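Local structure of dextranase (Pseudarthrobacter oxydans, 6NZS) at residues F36-A42 and W97-R103; T84-F90 and N184-A190; Q106-D112 and K125-D131; Y121-K125 and I135-Y139. The protein catalyses the endohydrolysis of alpha-1,6-glucosidic linkages in dextran. One frame throughout, in Å; residues are numbered along the deposited sequence.

Contact 1: residues F36-A42 and W97-R103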
# COMPACT_ATOMS: atom_id res chain seq x y z
N PHE A 36 -4.28 -12.66 -17.73
CA PHE A 36 -5.71 -12.63 -17.48
C PHE A 36 -6.44 -11.43 -18.07
O PHE A 36 -7.65 -11.54 -18.29
CB PHE A 36 -5.98 -12.72 -15.97
CG PHE A 36 -5.30 -13.89 -15.35
CD1 PHE A 36 -5.81 -15.16 -15.54
CD2 PHE A 36 -4.13 -13.74 -14.63
CE1 PHE A 36 -5.18 -16.26 -15.01
CE2 PHE A 36 -3.50 -14.85 -14.09
CZ PHE A 36 -4.03 -16.11 -14.28
N TYR A 37 -5.76 -10.32 -18.36
CA TYR A 37 -6.41 -9.11 -18.84
C TYR A 37 -5.60 -8.48 -19.96
O TYR A 37 -4.37 -8.50 -19.94
CB TYR A 37 -6.54 -8.07 -17.71
CG TYR A 37 -7.26 -8.66 -16.53
CD1 TYR A 37 -8.64 -8.76 -16.53
CD2 TYR A 37 -6.56 -9.17 -15.44
CE1 TYR A 37 -9.31 -9.34 -15.48
CE2 TYR A 37 -7.23 -9.75 -14.37
CZ TYR A 37 -8.61 -9.83 -14.41
OH TYR A 37 -9.32 -10.41 -13.38
N ASP A 38 -6.31 -7.91 -20.93
CA ASP A 38 -5.73 -7.03 -21.93
C ASP A 38 -6.41 -5.67 -21.84
O ASP A 38 -7.62 -5.60 -21.59
CB ASP A 38 -5.92 -7.58 -23.35
CG ASP A 38 -5.08 -8.81 -23.61
OD1 ASP A 38 -3.88 -8.79 -23.27
OD2 ASP A 38 -5.61 -9.80 -24.17
N LEU A 39 -5.64 -4.61 -22.05
CA LEU A 39 -6.16 -3.25 -21.91
C LEU A 39 -5.78 -2.40 -23.12
O LEU A 39 -4.65 -2.46 -23.60
CB LEU A 39 -5.61 -2.61 -20.63
CG LEU A 39 -6.22 -1.28 -20.19
CD1 LEU A 39 -6.28 -1.21 -18.67
CD2 LEU A 39 -5.38 -0.15 -20.71
N GLN A 40 -6.75 -1.62 -23.62
CA GLN A 40 -6.51 -0.60 -24.64
C GLN A 40 -7.17 0.69 -24.19
O GLN A 40 -8.14 0.68 -23.42
CB GLN A 40 -7.06 -1.02 -26.00
CG GLN A 40 -6.31 -2.15 -26.67
CD GLN A 40 -6.93 -2.56 -27.99
OE1 GLN A 40 -8.05 -2.16 -28.31
NE2 GLN A 40 -6.20 -3.37 -28.76
N VAL A 41 -6.63 1.82 -24.66
CA VAL A 41 -7.08 3.15 -24.24
C VAL A 41 -7.25 4.03 -25.47
O VAL A 41 -6.38 4.07 -26.34
CB VAL A 41 -6.08 3.83 -23.28
CG1 VAL A 41 -6.70 5.07 -22.63
CG2 VAL A 41 -5.58 2.88 -22.22
N ALA A 42 -8.34 4.79 -25.49
CA ALA A 42 -8.59 5.76 -26.55
C ALA A 42 -9.05 7.06 -25.92
O ALA A 42 -9.76 7.06 -24.92
CB ALA A 42 -9.70 5.26 -27.48
N TRP A 97 -11.65 6.43 -22.94
CA TRP A 97 -12.35 5.15 -22.83
C TRP A 97 -11.30 4.05 -22.74
O TRP A 97 -10.42 3.95 -23.59
CB TRP A 97 -13.20 4.89 -24.08
CG TRP A 97 -14.55 5.56 -24.10
CD1 TRP A 97 -14.95 6.56 -24.94
CD2 TRP A 97 -15.69 5.24 -23.28
NE1 TRP A 97 -16.27 6.89 -24.68
CE2 TRP A 97 -16.74 6.09 -23.67
CE3 TRP A 97 -15.92 4.31 -22.26
CZ2 TRP A 97 -18.00 6.05 -23.07
CZ3 TRP A 97 -17.19 4.27 -21.67
CH2 TRP A 97 -18.20 5.14 -22.08
N VAL A 98 -11.40 3.22 -21.70
CA VAL A 98 -10.48 2.10 -21.49
C VAL A 98 -11.24 0.81 -21.73
O VAL A 98 -12.25 0.55 -21.07
CB VAL A 98 -9.90 2.12 -20.07
CG1 VAL A 98 -8.95 0.97 -19.89
CG2 VAL A 98 -9.19 3.44 -19.81
N ASP A 99 -10.77 -0.00 -22.69
CA ASP A 99 -11.33 -1.33 -22.92
C ASP A 99 -10.55 -2.33 -22.09
O ASP A 99 -9.32 -2.39 -22.19
CB ASP A 99 -11.20 -1.74 -24.39
CG ASP A 99 -11.97 -0.84 -25.32
OD1 ASP A 99 -13.19 -0.68 -25.12
OD2 ASP A 99 -11.36 -0.31 -26.27
N VAL A 100 -11.25 -3.12 -21.28
CA VAL A 100 -10.61 -4.19 -20.50
C VAL A 100 -11.24 -5.50 -20.93
O VAL A 100 -12.47 -5.66 -20.87
CB VAL A 100 -10.77 -4.00 -18.98
CG1 VAL A 100 -9.90 -5.02 -18.26
CG2 VAL A 100 -10.36 -2.59 -18.58
N SER A 101 -10.40 -6.44 -21.37
CA SER A 101 -10.84 -7.74 -21.85
C SER A 101 -10.30 -8.83 -20.94
O SER A 101 -9.12 -8.82 -20.57
CB SER A 101 -10.34 -7.98 -23.27
OG SER A 101 -10.93 -7.04 -24.17
N LEU A 102 -11.17 -9.77 -20.58
CA LEU A 102 -10.80 -10.93 -19.80
C LEU A 102 -10.32 -12.01 -20.76
O LEU A 102 -11.02 -12.33 -21.74
CB LEU A 102 -12.02 -11.40 -19.01
CG LEU A 102 -11.88 -12.56 -18.03
CD1 LEU A 102 -10.79 -12.30 -16.98
CD2 LEU A 102 -13.21 -12.83 -17.35
N ARG A 103 -9.14 -12.58 -20.50
CA ARG A 103 -8.45 -13.49 -21.41
C ARG A 103 -8.74 -14.96 -21.14
O ARG A 103 -8.26 -15.81 -21.90
CB ARG A 103 -6.93 -13.30 -21.30
CG ARG A 103 -6.40 -11.98 -21.85
CD ARG A 103 -4.87 -11.92 -21.79
NE ARG A 103 -4.21 -13.03 -22.48
CZ ARG A 103 -3.92 -13.05 -23.78
NH1 ARG A 103 -4.24 -12.03 -24.56
NH2 ARG A 103 -3.31 -14.11 -24.31
O HOH W 1 -9.29 -4.81 -24.24

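Contact 2: residues T84-F90 and N184-A190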
# COMPACT_ATOMS: atom_id res chain seq x y z
N THR A 84 -3.07 -13.57 -8.05
CA THR A 84 -2.13 -12.76 -8.81
C THR A 84 -2.61 -11.32 -8.77
O THR A 84 -3.78 -11.06 -8.49
CB THR A 84 -1.99 -13.17 -10.29
OG1 THR A 84 -3.20 -12.86 -11.01
CG2 THR A 84 -1.70 -14.66 -10.43
N MET A 85 -1.70 -10.40 -9.07
CA MET A 85 -2.05 -8.98 -9.16
C MET A 85 -1.52 -8.43 -10.48
O MET A 85 -0.30 -8.35 -10.67
CB MET A 85 -1.52 -8.18 -7.97
CG MET A 85 -1.85 -6.68 -8.08
SD MET A 85 -1.54 -5.75 -6.56
CE MET A 85 -2.87 -6.36 -5.54
N SER A 86 -2.43 -8.07 -11.37
CA SER A 86 -2.07 -7.44 -12.64
C SER A 86 -2.31 -5.94 -12.53
O SER A 86 -3.18 -5.49 -11.77
CB SER A 86 -2.91 -7.98 -13.80
OG SER A 86 -2.68 -9.36 -14.01
N TRP A 87 -1.54 -5.16 -13.28
CA TRP A 87 -1.77 -3.71 -13.28
C TRP A 87 -1.27 -3.12 -14.58
O TRP A 87 -0.29 -3.59 -15.16
CB TRP A 87 -1.12 -3.01 -12.08
CG TRP A 87 0.38 -2.80 -12.20
CD1 TRP A 87 1.02 -1.68 -12.62
CD2 TRP A 87 1.40 -3.76 -11.89
NE1 TRP A 87 2.38 -1.87 -12.60
CE2 TRP A 87 2.64 -3.15 -12.15
CE3 TRP A 87 1.38 -5.09 -11.42
CZ2 TRP A 87 3.85 -3.80 -11.96
CZ3 TRP A 87 2.59 -5.74 -11.24
CH2 TRP A 87 3.81 -5.10 -11.51
N SER A 88 -1.96 -2.07 -15.03
CA SER A 88 -1.60 -1.36 -16.24
C SER A 88 -1.54 0.12 -15.93
O SER A 88 -2.49 0.67 -15.36
CB SER A 88 -2.63 -1.61 -17.35
OG SER A 88 -2.28 -0.94 -18.54
N SER A 89 -0.43 0.76 -16.30
CA SER A 89 -0.27 2.20 -16.20
C SER A 89 -0.29 2.84 -17.59
O SER A 89 0.16 2.25 -18.58
CB SER A 89 1.07 2.56 -15.55
OG SER A 89 1.03 2.26 -14.16
N PHE A 90 -0.83 4.05 -17.64
CA PHE A 90 -0.69 4.88 -18.83
C PHE A 90 -0.76 6.32 -18.37
O PHE A 90 -1.20 6.61 -17.26
CB PHE A 90 -1.74 4.55 -19.91
CG PHE A 90 -3.18 4.71 -19.44
CD1 PHE A 90 -3.81 5.95 -19.50
CD2 PHE A 90 -3.90 3.62 -18.99
CE1 PHE A 90 -5.13 6.09 -19.08
CE2 PHE A 90 -5.21 3.75 -18.58
CZ PHE A 90 -5.83 4.98 -18.62
N ASN A 184 -7.56 -13.05 -9.55
CA ASN A 184 -6.55 -12.40 -10.38
C ASN A 184 -6.98 -10.94 -10.46
O ASN A 184 -7.92 -10.59 -11.19
CB ASN A 184 -6.49 -13.08 -11.74
CG ASN A 184 -6.11 -14.53 -11.62
OD1 ASN A 184 -4.98 -14.86 -11.27
ND2 ASN A 184 -7.07 -15.42 -11.89
N SER A 185 -6.34 -10.10 -9.67
CA SER A 185 -6.77 -8.71 -9.61
C SER A 185 -6.23 -7.93 -10.80
O SER A 185 -5.26 -8.32 -11.47
CB SER A 185 -6.37 -8.08 -8.28
OG SER A 185 -4.97 -8.08 -8.08
N MET A 186 -6.88 -6.80 -11.08
CA MET A 186 -6.55 -5.95 -12.22
C MET A 186 -6.65 -4.50 -11.78
O MET A 186 -7.76 -4.00 -11.57
CB MET A 186 -7.48 -6.22 -13.40
CG MET A 186 -7.23 -5.29 -14.61
SD MET A 186 -5.55 -5.46 -15.26
CE MET A 186 -5.54 -4.16 -16.49
N MET A 187 -5.51 -3.83 -11.65
CA MET A 187 -5.45 -2.42 -11.29
C MET A 187 -5.16 -1.59 -12.53
O MET A 187 -4.37 -1.99 -13.39
CB MET A 187 -4.33 -2.20 -10.27
CG MET A 187 -4.83 -1.74 -8.92
SD MET A 187 -5.96 -2.92 -8.18
CE MET A 187 -4.90 -4.37 -8.12
N ILE A 188 -5.81 -0.44 -12.62
CA ILE A 188 -5.51 0.56 -13.63
C ILE A 188 -4.97 1.79 -12.93
O ILE A 188 -5.61 2.32 -12.01
CB ILE A 188 -6.73 0.92 -14.49
CG1 ILE A 188 -7.22 -0.31 -15.27
CG2 ILE A 188 -6.40 2.08 -15.45
CD1 ILE A 188 -8.51 -0.09 -16.05
N PHE A 189 -3.80 2.24 -13.35
CA PHE A 189 -3.19 3.46 -12.85
C PHE A 189 -3.21 4.45 -14.01
O PHE A 189 -2.32 4.45 -14.87
CB PHE A 189 -1.76 3.20 -12.38
CG PHE A 189 -1.64 2.16 -11.28
CD1 PHE A 189 -2.68 1.90 -10.39
CD2 PHE A 189 -0.45 1.46 -11.14
CE1 PHE A 189 -2.53 0.95 -9.38
CE2 PHE A 189 -0.29 0.52 -10.13
CZ PHE A 189 -1.34 0.26 -9.25
N ALA A 190 -4.27 5.27 -14.06
CA ALA A 190 -4.46 6.29 -15.09
C ALA A 190 -3.82 7.55 -14.53
O ALA A 190 -4.41 8.22 -13.68
CB ALA A 190 -5.94 6.50 -15.37
O HOH W 2 -4.35 -9.73 -5.96

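Contact 3: residues Q106-D112 and K125-D131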
# COMPACT_ATOMS: atom_id res chain seq x y z
N GLN A 106 -13.73 -17.03 -19.80
CA GLN A 106 -14.94 -16.74 -19.07
C GLN A 106 -15.67 -15.57 -19.71
O GLN A 106 -15.07 -14.72 -20.36
CB GLN A 106 -14.61 -16.39 -17.62
CG GLN A 106 -13.97 -17.53 -16.84
CD GLN A 106 -13.30 -17.04 -15.58
OE1 GLN A 106 -12.45 -16.16 -15.62
NE2 GLN A 106 -13.70 -17.60 -14.44
N THR A 107 -16.99 -15.54 -19.53
CA THR A 107 -17.80 -14.50 -20.13
C THR A 107 -18.63 -13.79 -19.07
O THR A 107 -18.81 -14.28 -17.94
CB THR A 107 -18.71 -15.05 -21.22
OG1 THR A 107 -19.50 -16.11 -20.69
CG2 THR A 107 -17.87 -15.56 -22.40
N ILE A 108 -19.14 -12.62 -19.44
CA ILE A 108 -20.01 -11.83 -18.59
C ILE A 108 -21.26 -11.49 -19.39
O ILE A 108 -21.25 -11.46 -20.62
CB ILE A 108 -19.34 -10.54 -18.07
CG1 ILE A 108 -18.72 -9.74 -19.21
CG2 ILE A 108 -18.29 -10.88 -17.02
CD1 ILE A 108 -18.15 -8.40 -18.79
N THR A 109 -22.34 -11.23 -18.66
CA THR A 109 -23.62 -10.95 -19.29
C THR A 109 -23.95 -9.46 -19.37
O THR A 109 -24.83 -9.07 -20.14
CB THR A 109 -24.75 -11.73 -18.61
OG1 THR A 109 -24.72 -11.50 -17.20
CG2 THR A 109 -24.58 -13.23 -18.86
N SER A 110 -23.25 -8.61 -18.62
CA SER A 110 -23.55 -7.19 -18.62
C SER A 110 -22.37 -6.44 -18.04
O SER A 110 -21.50 -7.03 -17.39
CB SER A 110 -24.80 -6.90 -17.79
OG SER A 110 -24.51 -7.07 -16.41
N ALA A 111 -22.37 -5.13 -18.24
CA ALA A 111 -21.34 -4.29 -17.65
C ALA A 111 -21.44 -4.26 -16.13
O ALA A 111 -20.45 -3.95 -15.46
CB ALA A 111 -21.43 -2.87 -18.22
N ASP A 112 -22.61 -4.60 -15.58
CA ASP A 112 -22.76 -4.69 -14.13
C ASP A 112 -21.92 -5.81 -13.54
O ASP A 112 -21.63 -5.77 -12.34
CB ASP A 112 -24.23 -4.90 -13.76
CG ASP A 112 -24.50 -4.58 -12.30
OD1 ASP A 112 -24.16 -3.46 -11.87
OD2 ASP A 112 -25.05 -5.44 -11.59
N LYS A 125 -19.74 2.72 -17.75
CA LYS A 125 -19.28 1.44 -18.27
C LYS A 125 -20.21 0.99 -19.39
O LYS A 125 -21.43 1.20 -19.30
CB LYS A 125 -19.28 0.35 -17.20
CG LYS A 125 -18.38 0.60 -16.01
CD LYS A 125 -18.56 -0.50 -14.96
CE LYS A 125 -20.01 -0.59 -14.51
NZ LYS A 125 -20.20 -1.49 -13.34
N GLN A 126 -19.65 0.38 -20.42
CA GLN A 126 -20.42 -0.16 -21.54
C GLN A 126 -19.93 -1.56 -21.85
O GLN A 126 -18.72 -1.81 -21.91
CB GLN A 126 -20.24 0.70 -22.79
CG GLN A 126 -20.64 2.16 -22.62
CD GLN A 126 -20.66 2.91 -23.93
OE1 GLN A 126 -20.25 2.39 -24.97
NE2 GLN A 126 -21.11 4.16 -23.88
N LEU A 127 -20.86 -2.49 -22.09
CA LEU A 127 -20.48 -3.85 -22.45
C LEU A 127 -20.31 -3.91 -23.97
O LEU A 127 -21.28 -3.78 -24.73
CB LEU A 127 -21.53 -4.85 -21.98
CG LEU A 127 -21.08 -6.28 -22.27
CD1 LEU A 127 -20.10 -6.74 -21.23
CD2 LEU A 127 -22.27 -7.22 -22.32
N VAL A 128 -19.06 -4.09 -24.41
CA VAL A 128 -18.79 -4.23 -25.84
C VAL A 128 -19.24 -5.60 -26.33
O VAL A 128 -20.02 -5.73 -27.27
CB VAL A 128 -17.30 -3.99 -26.13
CG1 VAL A 128 -17.01 -4.19 -27.61
CG2 VAL A 128 -16.88 -2.59 -25.66
N ASP A 129 -18.73 -6.65 -25.69
CA ASP A 129 -19.10 -8.02 -25.99
C ASP A 129 -18.90 -8.85 -24.72
O ASP A 129 -18.57 -8.31 -23.66
CB ASP A 129 -18.35 -8.56 -27.22
CG ASP A 129 -16.86 -8.35 -27.12
OD1 ASP A 129 -16.28 -8.66 -26.06
OD2 ASP A 129 -16.27 -7.83 -28.10
N ALA A 130 -19.08 -10.16 -24.83
CA ALA A 130 -19.19 -11.00 -23.64
C ALA A 130 -17.89 -11.16 -22.86
O ALA A 130 -17.91 -11.77 -21.78
CB ALA A 130 -19.74 -12.38 -24.01
N ASP A 131 -16.76 -10.63 -23.34
CA ASP A 131 -15.55 -10.62 -22.52
C ASP A 131 -14.90 -9.25 -22.40
O ASP A 131 -13.79 -9.16 -21.85
CB ASP A 131 -14.53 -11.68 -22.96
CG ASP A 131 -14.09 -11.52 -24.40
OD1 ASP A 131 -14.28 -10.45 -25.01
OD2 ASP A 131 -13.52 -12.51 -24.93

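Contact 4: residues Y121-K125 and I135-Y139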
# COMPACT_ATOMS: atom_id res chain seq x y z
N TYR A 121 -16.17 5.74 -7.43
CA TYR A 121 -15.86 6.15 -8.80
C TYR A 121 -16.94 5.56 -9.68
O TYR A 121 -16.81 4.45 -10.22
CB TYR A 121 -14.50 5.65 -9.28
CG TYR A 121 -13.31 6.00 -8.44
CD1 TYR A 121 -13.36 6.98 -7.46
CD2 TYR A 121 -12.10 5.37 -8.67
CE1 TYR A 121 -12.24 7.27 -6.70
CE2 TYR A 121 -10.99 5.66 -7.93
CZ TYR A 121 -11.06 6.61 -6.95
OH TYR A 121 -9.95 6.88 -6.20
N ASN A 122 -18.02 6.30 -9.85
CA ASN A 122 -19.16 5.82 -10.62
C ASN A 122 -18.91 6.03 -12.12
O ASN A 122 -19.66 6.72 -12.81
CB ASN A 122 -20.42 6.52 -10.12
CG ASN A 122 -21.68 5.98 -10.76
OD1 ASN A 122 -21.79 4.78 -11.04
ND2 ASN A 122 -22.66 6.86 -10.97
N PHE A 123 -17.82 5.44 -12.62
CA PHE A 123 -17.46 5.60 -14.02
C PHE A 123 -18.52 4.98 -14.93
O PHE A 123 -19.08 3.92 -14.62
CB PHE A 123 -16.15 4.88 -14.33
CG PHE A 123 -14.94 5.43 -13.62
CD1 PHE A 123 -14.85 6.76 -13.24
CD2 PHE A 123 -13.87 4.60 -13.37
CE1 PHE A 123 -13.70 7.24 -12.60
CE2 PHE A 123 -12.73 5.06 -12.74
CZ PHE A 123 -12.65 6.38 -12.36
N GLU A 124 -18.77 5.64 -16.06
CA GLU A 124 -19.61 5.05 -17.09
C GLU A 124 -18.95 3.78 -17.61
O GLU A 124 -17.74 3.75 -17.86
CB GLU A 124 -19.78 6.05 -18.24
CG GLU A 124 -20.51 5.48 -19.45
CD GLU A 124 -21.00 6.56 -20.40
OE1 GLU A 124 -21.67 6.20 -21.40
OE2 GLU A 124 -20.71 7.76 -20.16
N LYS A 125 -19.74 2.72 -17.75
CA LYS A 125 -19.28 1.44 -18.27
C LYS A 125 -20.21 0.99 -19.39
O LYS A 125 -21.43 1.20 -19.30
CB LYS A 125 -19.28 0.35 -17.20
CG LYS A 125 -18.38 0.60 -16.01
CD LYS A 125 -18.56 -0.50 -14.96
CE LYS A 125 -20.01 -0.59 -14.51
NZ LYS A 125 -20.20 -1.49 -13.34
N ILE A 135 -14.69 1.38 -20.11
CA ILE A 135 -14.83 2.23 -18.92
C ILE A 135 -14.37 3.63 -19.28
O ILE A 135 -13.27 3.82 -19.80
CB ILE A 135 -13.96 1.69 -17.77
CG1 ILE A 135 -14.35 0.25 -17.45
CG2 ILE A 135 -14.09 2.57 -16.53
CD1 ILE A 135 -13.27 -0.49 -16.68
N LYS A 136 -15.20 4.63 -18.97
CA LYS A 136 -14.83 6.02 -19.22
C LYS A 136 -14.13 6.56 -17.98
O LYS A 136 -14.75 6.69 -16.92
CB LYS A 136 -16.04 6.87 -19.57
CG LYS A 136 -15.63 8.28 -19.98
CD LYS A 136 -16.85 9.13 -20.29
CE LYS A 136 -16.98 9.38 -21.77
NZ LYS A 136 -17.15 10.83 -22.02
N VAL A 137 -12.85 6.88 -18.11
CA VAL A 137 -12.06 7.44 -17.01
C VAL A 137 -11.93 8.94 -17.26
O VAL A 137 -11.25 9.33 -18.23
CB VAL A 137 -10.69 6.76 -16.88
CG1 VAL A 137 -9.94 7.33 -15.69
CG2 VAL A 137 -10.85 5.24 -16.74
N PRO A 138 -12.56 9.79 -16.47
CA PRO A 138 -12.40 11.23 -16.67
C PRO A 138 -10.99 11.65 -16.29
O PRO A 138 -10.35 11.05 -15.42
CB PRO A 138 -13.43 11.84 -15.72
CG PRO A 138 -13.59 10.82 -14.64
CD PRO A 138 -13.34 9.48 -15.26
N TYR A 139 -10.52 12.70 -16.95
CA TYR A 139 -9.24 13.28 -16.57
C TYR A 139 -9.37 14.01 -15.23
O TYR A 139 -10.34 14.73 -14.98
CB TYR A 139 -8.72 14.24 -17.65
CG TYR A 139 -7.45 14.90 -17.17
CD1 TYR A 139 -6.28 14.17 -17.07
CD2 TYR A 139 -7.44 16.23 -16.77
CE1 TYR A 139 -5.12 14.75 -16.60
CE2 TYR A 139 -6.28 16.82 -16.31
CZ TYR A 139 -5.12 16.08 -16.23
OH TYR A 139 -3.96 16.66 -15.75
O HOH W 3 -17.11 8.00 -16.36

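Contact 1: residues F36-A42 and W97-R103
Arg103 reaches back over the end of strand 97-102 to hold Asp38 in a salt bridge, NH1 to OD2 at 2.6 Å. The oxygen lies at the edge of the guanidinium, in its plane, and takes the N-H on its syn lone pair, while the planes of carboxylate and guanidinium stand 78° apart. CG and CD of the arginine pass Asp38 OD2, each 3.3 Å away, and the bend at chi3 (56°) then turns the guanidinium back to it. The other oxygen, OD1, pairs with Arg33, whose NH2 comes close to NH1 of Arg103, so the small, charged aspartate suits a place beside two cations. An asparagine here would probably leave the two guanidinium groups near each other without the negative charge that now offsets theirs.

Beneath this pair the backbones bond both ways, Ser101 N to Asp38 O at 2.9 Å and Asp38 N to Ser101 O at 3.0 Å. A water bridges Asp38 O and Ser101 OG, and the same hydroxyl bonds Thr132. Two further hydrogen-bonded pairs, Gln40 with Asp99 and Ala42 with Trp97, continue the antiparallel ladder.

The alternate residues are apolar, as befits the face turned inward. Leu102 CD1 lies alongside the Tyr37 ring, 3.6 Å from Tyr37 CE1. Val98 CG1 meets Leu39 CG at 3.6 Å. This face packs on strands 84-92 and 176-192, where Tyr37 OH bonds Asn184 O. Within the sheet, strand 51-58 pairs with the outer side of 37-43, and strand 132-137 with that of 96-102.

Contact 2: residues T84-F90 and N184-A190
Phe90 lays one ring face over Ala190, whose CA is 4.2 Å from the ring centroid in a CH-pi contact, and whose CB is 3.6 Å from Phe90 CZ. With CG set between backbone N and carbonyl carbon (chi1 59°), the ring swings onto the neighbouring strand, and its CE2 also meets Ile188 CG2 at 3.7 Å. The small alanine lets the ring lie close to the backbone. On the opposite face of the sheet Phe189 CE2 approaches Trp87 CD1 at 3.6 Å, the rings inclined by 34°, while Ser89 OG sits at the edge of the Phe189 ring. Met187 adds flexible bulk here, bending so that its CE touches Met85 CG at 3.8 Å.

These are two parallel strands in exact register, an unusual pairing within the largely antiparallel Ig-like domain of family 49; the backbone bonds alternate along them from Ser185 N to Phe90 N.

Toward the other end the contact turns polar and takes in water. Thr84 OG1 gives its proton to Asn184 OD1 at 2.7 Å, in the amide plane and on a lone pair; Asn184 ND2 meanwhile bonds Gln153 OE1. A water spans Thr84 O and Ser185 OG, the serine hydroxyl giving it a polar partner. Between the two ends, Ser86 and Ser88 offer slim methylenes to Met186, whose CE lies 4.0 Å from Ser88 CB, and turn their hydroxyls to Ser34 OG and Phe54 O respectively.

Contact 3: residues Q106-D112 and K125-D131
Lys125 meets Ala111 at both ends of its chain. Its CB starts 4.0 Å from Ala111 CB, methylene against methyl, and CG passes without a close contact to the loop. The chain then turns at chi3 (-57°), which steers its far half toward the carbonyl of the same alanine: CD comes near Ala111 O, and CE lies closer, 3.5 Å from that oxygen. At the tip, NZ makes a weak hydrogen bond of 3.3 Å to Ala111 O and a firmer one to Val114 O, so a lysine serves here both as an apolar arm and as a donor to two backbone carbonyls. Asp112 lies nearby, but its carboxylate does not touch the ammonium.

Alanine suits position 111 because its methyl points toward strand 125-129 and fits between Lys125 and Leu127. Leu127, with CG anti to its backbone N (chi1 -175°), spreads two branches over the loop: CD1 meets Ile108 CD1 at 3.5 Å, the two side chains sliding past each other in opposite directions, and CD2 rests near Ser110 CA. Ile108 is the buried member of this surface contact; it also touches Val114, Gln113 and Pro152.

At the far end Ile108 N bonds Ala130 O at 2.8 Å, in the carbonyl plane, and Thr107 CA lies 3.2 Å from the same oxygen. The loop 106-112 is thus fastened to the first strand and the turn of a beta hairpin made by strands 125-129 and 132-137, in which Val128 and Asp129 both face Thr132, the mark of a classic beta bulge.

Contact 4: residues Y121-K125 and I135-Y139
Phe123 has CG anti to its carbonyl carbon (chi1 -64°), which directs the ring at strand 135-137, where Ile135 holds CG2 anti to its backbone N and so presents that methyl to the ring. Phe123 CD2 meets Ile135 CG2 at 3.8 Å, and at the ring's other side CE1 touches Pro138 CD at 3.5 Å, the two side chains crossing at about a right angle. Tyr121 CB lies over one face of the ring, toward its rim, while Phe146 and Tyr144 make edge-to-face contacts with it. With the ring cut back to an alanine, Ile135 and Pro138 are likely to lose the group that fills the space between them, and Phe146 and Tyr144 one aromatic partner.

The backbones join through Lys136 N to Glu124 O, 2.9 Å and nearly straight at 171°. Next to it a water accepts from Glu124 N and donates to Lys136 O, linking the two backbones. Glu124 and Lys136 meet through their CB atoms, 4.1 Å apart, but their charged ends remain separate; Glu124 OE1 bonds Gln126 NE2, and Lys136 NZ has a long, weak ion pair with Glu44. The chemistry is therefore divided: an aromatic-aliphatic cluster supplies the buried side, whereas one direct and one water-mediated backbone link, rather than an ion pair, join the chains beside it.

Overall arrangement
All four contacts belong to the N-terminal Ig-like domain of this family 49 enzyme, whose remaining chain forms a beta-solenoid. Contacts 1 and 2 have centres about 10 Å apart and face each other, Tyr37 and Leu39 packing on strand 176-192 and Val98 on Phe90 of strand 84-92. Strand 96-102 then pairs with 132-137, which leads to contact 4, its centre about 14 Å from that of contact 1; Trp97 touches Glu124 there. Contacts 3 and 4 share Lys125: contact 4 joins the arms of one hairpin near their open end, and contact 3 lays loop 106-112 on its first arm and turn. Along the chain contacts 1 and 2 interleave, as do 3 and 4, the latter two nested within the loop contact 2 closes, tying distant sequence into one domain.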